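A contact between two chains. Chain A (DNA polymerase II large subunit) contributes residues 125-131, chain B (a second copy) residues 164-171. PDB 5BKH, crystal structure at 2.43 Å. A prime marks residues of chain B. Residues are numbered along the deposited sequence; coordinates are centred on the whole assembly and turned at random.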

ATOM      1  N   ILE A 125      26.140  -9.267 -23.412  1.00 42.80           N
ATOM      2  CA  ILE A 125      24.820  -9.856 -23.225  1.00 45.27           C
ATOM      3  C   ILE A 125      24.670 -11.031 -24.182  1.00 54.57           C
ATOM      4  O   ILE A 125      25.142 -10.986 -25.331  1.00 59.65           O
ATOM      5  CB  ILE A 125      23.703  -8.819 -23.467  1.00 49.70           C
ATOM      6  CG1 ILE A 125      23.879  -7.598 -22.569  1.00 33.66           C
ATOM      7  CG2 ILE A 125      22.327  -9.436 -23.270  1.00 51.65           C
ATOM      8  CD1 ILE A 125      24.145  -7.931 -21.151  1.00 43.39           C
ATOM      9  N   ILE A 126      24.014 -12.085 -23.709  1.00 34.56           N
ATOM     10  CA  ILE A 126      23.615 -13.198 -24.558  1.00 36.93           C
ATOM     11  C   ILE A 126      22.240 -12.886 -25.134  1.00 43.97           C
ATOM     12  O   ILE A 126      21.291 -12.624 -24.388  1.00 53.30           O
ATOM     13  CB  ILE A 126      23.594 -14.520 -23.776  1.00 37.30           C
ATOM     14  CG1 ILE A 126      24.918 -14.731 -23.041  1.00 40.68           C
ATOM     15  CG2 ILE A 126      23.281 -15.685 -24.710  1.00 38.03           C
ATOM     16  CD1 ILE A 126      26.144 -14.614 -23.942  1.00 46.41           C
ATOM     17  N   ILE A 127      22.134 -12.894 -26.461  1.00 52.01           N
ATOM     18  CA  ILE A 127      20.828 -12.824 -27.111  1.00 50.38           C
ATOM     19  C   ILE A 127      20.663 -14.062 -27.976  1.00 51.22           C
ATOM     20  O   ILE A 127      21.565 -14.898 -28.055  1.00 47.44           O
ATOM     21  CB  ILE A 127      20.648 -11.539 -27.940  1.00 36.08           C
ATOM     22  CG1 ILE A 127      21.468 -11.609 -29.232  1.00 50.77           C
ATOM     23  CG2 ILE A 127      20.934 -10.300 -27.102  1.00 41.77           C
ATOM     24  CD1 ILE A 127      21.475 -10.315 -30.011  1.00 54.24           C
ATOM     25  N   ILE A 128      19.508 -14.210 -28.615  1.00 48.51           N
ATOM     26  CA  ILE A 128      19.245 -15.383 -29.436  1.00 48.30           C
ATOM     27  C   ILE A 128      18.722 -14.919 -30.786  1.00 58.82           C
ATOM     28  O   ILE A 128      17.638 -14.330 -30.869  1.00 49.63           O
ATOM     29  CB  ILE A 128      18.270 -16.350 -28.755  1.00 57.16           C
ATOM     30  CG1 ILE A 128      18.929 -16.899 -27.487  1.00 50.46           C
ATOM     31  CG2 ILE A 128      17.916 -17.480 -29.695  1.00 51.79           C
ATOM     32  CD1 ILE A 128      18.016 -17.659 -26.591  1.00 66.76           C
ATOM     33  N   ASP A 129      19.508 -15.176 -31.836  1.00 62.93           N
ATOM     34  CA  ASP A 129      19.173 -14.744 -33.188  1.00 59.24           C
ATOM     35  C   ASP A 129      17.822 -15.298 -33.619  1.00 53.22           C
ATOM     36  O   ASP A 129      17.552 -16.494 -33.481  1.00 55.35           O
ATOM     37  CB  ASP A 129      20.260 -15.204 -34.160  1.00 72.63           C
ATOM     38  CG  ASP A 129      20.073 -14.643 -35.552  1.00 66.38           C
ATOM     39  OD1 ASP A 129      20.524 -13.507 -35.804  1.00 63.17           O
ATOM     40  OD2 ASP A 129      19.458 -15.333 -36.390  1.00 70.24           O
ATOM     41  N   GLU A 130      16.977 -14.419 -34.163  1.00 55.28           N
ATOM     42  CA  GLU A 130      15.640 -14.833 -34.565  1.00 74.30           C
ATOM     43  C   GLU A 130      15.671 -15.806 -35.743  1.00 86.88           C
ATOM     44  O   GLU A 130      14.798 -16.673 -35.846  1.00 93.11           O
ATOM     45  CB  GLU A 130      14.789 -13.599 -34.882  1.00 73.62           C
ATOM     46  CG  GLU A 130      15.033 -12.959 -36.243  1.00 97.39           C
ATOM     47  CD  GLU A 130      14.010 -13.381 -37.276  1.00113.64           C
ATOM     48  OE1 GLU A 130      12.803 -13.378 -36.951  1.00114.13           O
ATOM     49  OE2 GLU A 130      14.403 -13.702 -38.421  1.00118.66           O
ATOM     50  N   SER A 131      16.668 -15.696 -36.624  1.00 81.64           N
ATOM     51  CA  SER A 131      16.744 -16.596 -37.770  1.00 70.98           C
ATOM     52  C   SER A 131      17.287 -17.965 -37.368  1.00 73.58           C
ATOM     53  O   SER A 131      16.606 -18.984 -37.511  1.00 75.11           O
ATOM     54  CB  SER A 131      17.611 -15.981 -38.874  1.00 73.89           C
ATOM     55  OG  SER A 131      17.123 -14.713 -39.261  1.00 95.10           O
TER
ATOM     56  N   VAL B 164      12.681 -17.587 -20.590  1.00 43.84           N
ATOM     57  CA  VAL B 164      11.839 -17.569 -21.776  1.00 36.73           C
ATOM     58  C   VAL B 164      12.440 -16.613 -22.799  1.00 41.38           C
ATOM     59  O   VAL B 164      13.094 -15.627 -22.448  1.00 48.48           O
ATOM     60  CB  VAL B 164      10.384 -17.193 -21.393  1.00 41.61           C
ATOM     61  CG1 VAL B 164       9.907 -15.957 -22.118  1.00 41.20           C
ATOM     62  CG2 VAL B 164       9.461 -18.362 -21.660  1.00 48.21           C
ATOM     63  N   ILE B 165      12.233 -16.918 -24.077  1.00 41.79           N
ATOM     64  CA  ILE B 165      12.861 -16.179 -25.164  1.00 44.86           C
ATOM     65  C   ILE B 165      11.811 -15.287 -25.806  1.00 46.71           C
ATOM     66  O   ILE B 165      10.902 -15.763 -26.496  1.00 47.97           O
ATOM     67  CB  ILE B 165      13.506 -17.120 -26.188  1.00 57.30           C
ATOM     68  CG1 ILE B 165      14.605 -17.936 -25.506  1.00 43.09           C
ATOM     69  CG2 ILE B 165      14.078 -16.322 -27.350  1.00 40.61           C
ATOM     70  CD1 ILE B 165      14.836 -19.285 -26.127  1.00 61.96           C
ATOM     71  N   ILE B 166      11.954 -13.986 -25.586  1.00 53.26           N
ATOM     72  CA  ILE B 166      11.027 -12.978 -26.081  1.00 49.14           C
ATOM     73  C   ILE B 166      11.772 -12.167 -27.129  1.00 58.54           C
ATOM     74  O   ILE B 166      12.743 -11.473 -26.802  1.00 60.06           O
ATOM     75  CB  ILE B 166      10.523 -12.074 -24.948  1.00 52.35           C
ATOM     76  CG1 ILE B 166       9.815 -12.905 -23.877  1.00 54.46           C
ATOM     77  CG2 ILE B 166       9.607 -10.996 -25.504  1.00 50.55           C
ATOM     78  CD1 ILE B 166       9.084 -12.084 -22.839  1.00 49.33           C
ATOM     79  N   ASN B 167      11.310 -12.241 -28.379  1.00 63.19           N
ATOM     80  CA  ASN B 167      12.036 -11.672 -29.509  1.00 69.00           C
ATOM     81  C   ASN B 167      13.444 -12.248 -29.549  1.00 63.25           C
ATOM     82  O   ASN B 167      13.623 -13.445 -29.799  1.00 57.27           O
ATOM     83  CB  ASN B 167      12.080 -10.143 -29.430  1.00 67.65           C
ATOM     84  CG  ASN B 167      10.717  -9.510 -29.614  1.00 78.91           C
ATOM     85  OD1 ASN B 167       9.862 -10.043 -30.322  1.00 82.15           O
ATOM     86  ND2 ASN B 167      10.505  -8.368 -28.966  1.00 77.09           N
ATOM     87  N   GLU B 168      14.446 -11.412 -29.278  1.00 50.63           N
ATOM     88  CA  GLU B 168      15.835 -11.846 -29.262  1.00 58.26           C
ATOM     89  C   GLU B 168      16.379 -12.044 -27.853  1.00 61.84           C
ATOM     90  O   GLU B 168      17.496 -12.552 -27.703  1.00 57.91           O
ATOM     91  CB  GLU B 168      16.713 -10.829 -30.005  1.00 54.79           C
ATOM     92  CG  GLU B 168      16.351 -10.647 -31.474  1.00 74.70           C
ATOM     93  CD  GLU B 168      17.562 -10.400 -32.360  1.00 79.37           C
ATOM     94  OE1 GLU B 168      18.231  -9.362 -32.171  1.00 96.97           O
ATOM     95  OE2 GLU B 168      17.836 -11.231 -33.253  1.00 72.46           O
ATOM     96  N   ASN B 169      15.620 -11.676 -26.828  1.00 47.44           N
ATOM     97  CA  ASN B 169      16.134 -11.580 -25.472  1.00 37.61           C
ATOM     98  C   ASN B 169      15.749 -12.787 -24.624  1.00 37.51           C
ATOM     99  O   ASN B 169      14.738 -13.453 -24.863  1.00 57.13           O
ATOM    100  CB  ASN B 169      15.631 -10.302 -24.801  1.00 37.15           C
ATOM    101  CG  ASN B 169      16.160  -9.049 -25.472  1.00 45.83           C
ATOM    102  OD1 ASN B 169      15.394  -8.218 -25.957  1.00 47.08           O
ATOM    103  ND2 ASN B 169      17.481  -8.910 -25.502  1.00 44.01           N
ATOM    104  N   ILE B 170      16.576 -13.045 -23.618  1.00 42.08           N
ATOM    105  CA  ILE B 170      16.368 -14.110 -22.644  1.00 46.40           C
ATOM    106  C   ILE B 170      15.856 -13.441 -21.373  1.00 44.66           C
ATOM    107  O   ILE B 170      16.627 -12.827 -20.634  1.00 54.59           O
ATOM    108  CB  ILE B 170      17.660 -14.892 -22.392  1.00 37.09           C
ATOM    109  CG1 ILE B 170      18.239 -15.425 -23.703  1.00 46.86           C
ATOM    110  CG2 ILE B 170      17.436 -16.010 -21.390  1.00 41.37           C
ATOM    111  CD1 ILE B 170      19.635 -16.015 -23.557  1.00 49.80           C
ATOM    112  N   VAL B 171      14.554 -13.548 -21.106  1.00 50.54           N
ATOM    113  CA  VAL B 171      13.947 -12.857 -19.976  1.00 57.41           C
ATOM    114  C   VAL B 171      13.416 -13.878 -18.977  1.00 41.88           C
ATOM    115  O   VAL B 171      12.986 -14.979 -19.337  1.00 45.37           O
ATOM    116  CB  VAL B 171      12.843 -11.875 -20.431  1.00 58.82           C
ATOM    117  CG1 VAL B 171      12.840 -11.739 -21.941  1.00 41.54           C
ATOM    118  CG2 VAL B 171      11.474 -12.292 -19.922  1.00 53.65           C
TER
HETATM  119  O   HOH W   1      20.489 -10.502 -35.193  1.00 66.20           O

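Glu168′ and Ile128 dominate this contact, each with about 100 Å² covered by the opposing stretch, out of 432 Å² buried in all. Glu168′ lies in the type II′ turn that runs from Ile166′ to Asn169′ and joins two strands of chain B. This hairpin is closed by its own backbone: Ile166′ N bonds to Asn169′ O and Asn169′ N to Ile166′ O, both at 2.9 Å. The carbonyl of Glu168′, which takes no part in those two bonds, faces chain A, where it accepts a hydrogen bond from the backbone of the last strand residue, Ile128 N to Glu168′ O at 2.8 Å, with an N-H...O angle of 156°. A CA-H...O contact, Glu168′ CA to Ile128 O at 3.5 Å, completes a backbone pairing between these two residues. The pairing is local: strands 125-128 and 169-171 cross at 107°, and Ile128 N to Glu168′ O is the only backbone-to-backbone hydrogen bond between the two stretches.

The side chain of Ile128 (chi1 m, chi2 t) leaves its backbone sideways, but its end comes nearer to chain B. There Ile128 CD1 packs against both strands of the hairpin, 3.6 Å from Ile165′ CG1 and 3.7 Å from Ile170′ CG1. Ile170′, whose CA-to-CB bond points toward chain A, extends this apolar patch through its CD1, 3.8 Å from Ile126 CG2.

Beyond the strand, the Glu168′ carboxylate reaches the loop of chain A. Glu130 N donates a weak hydrogen bond to Glu168′ OE2 at 3.4 Å, although the Glu130 side chain is poorly ordered. Glu168′ OE2 also lies 4.3 Å from Asp129 OD1, a close approach of like charges. A water lies within reach of both, 3.1 Å from Asp129 OD1 and, more weakly, 3.4 Å from Glu168′ OE2. Glu168′ OE1 is hydrogen-bonded elsewhere in the structure.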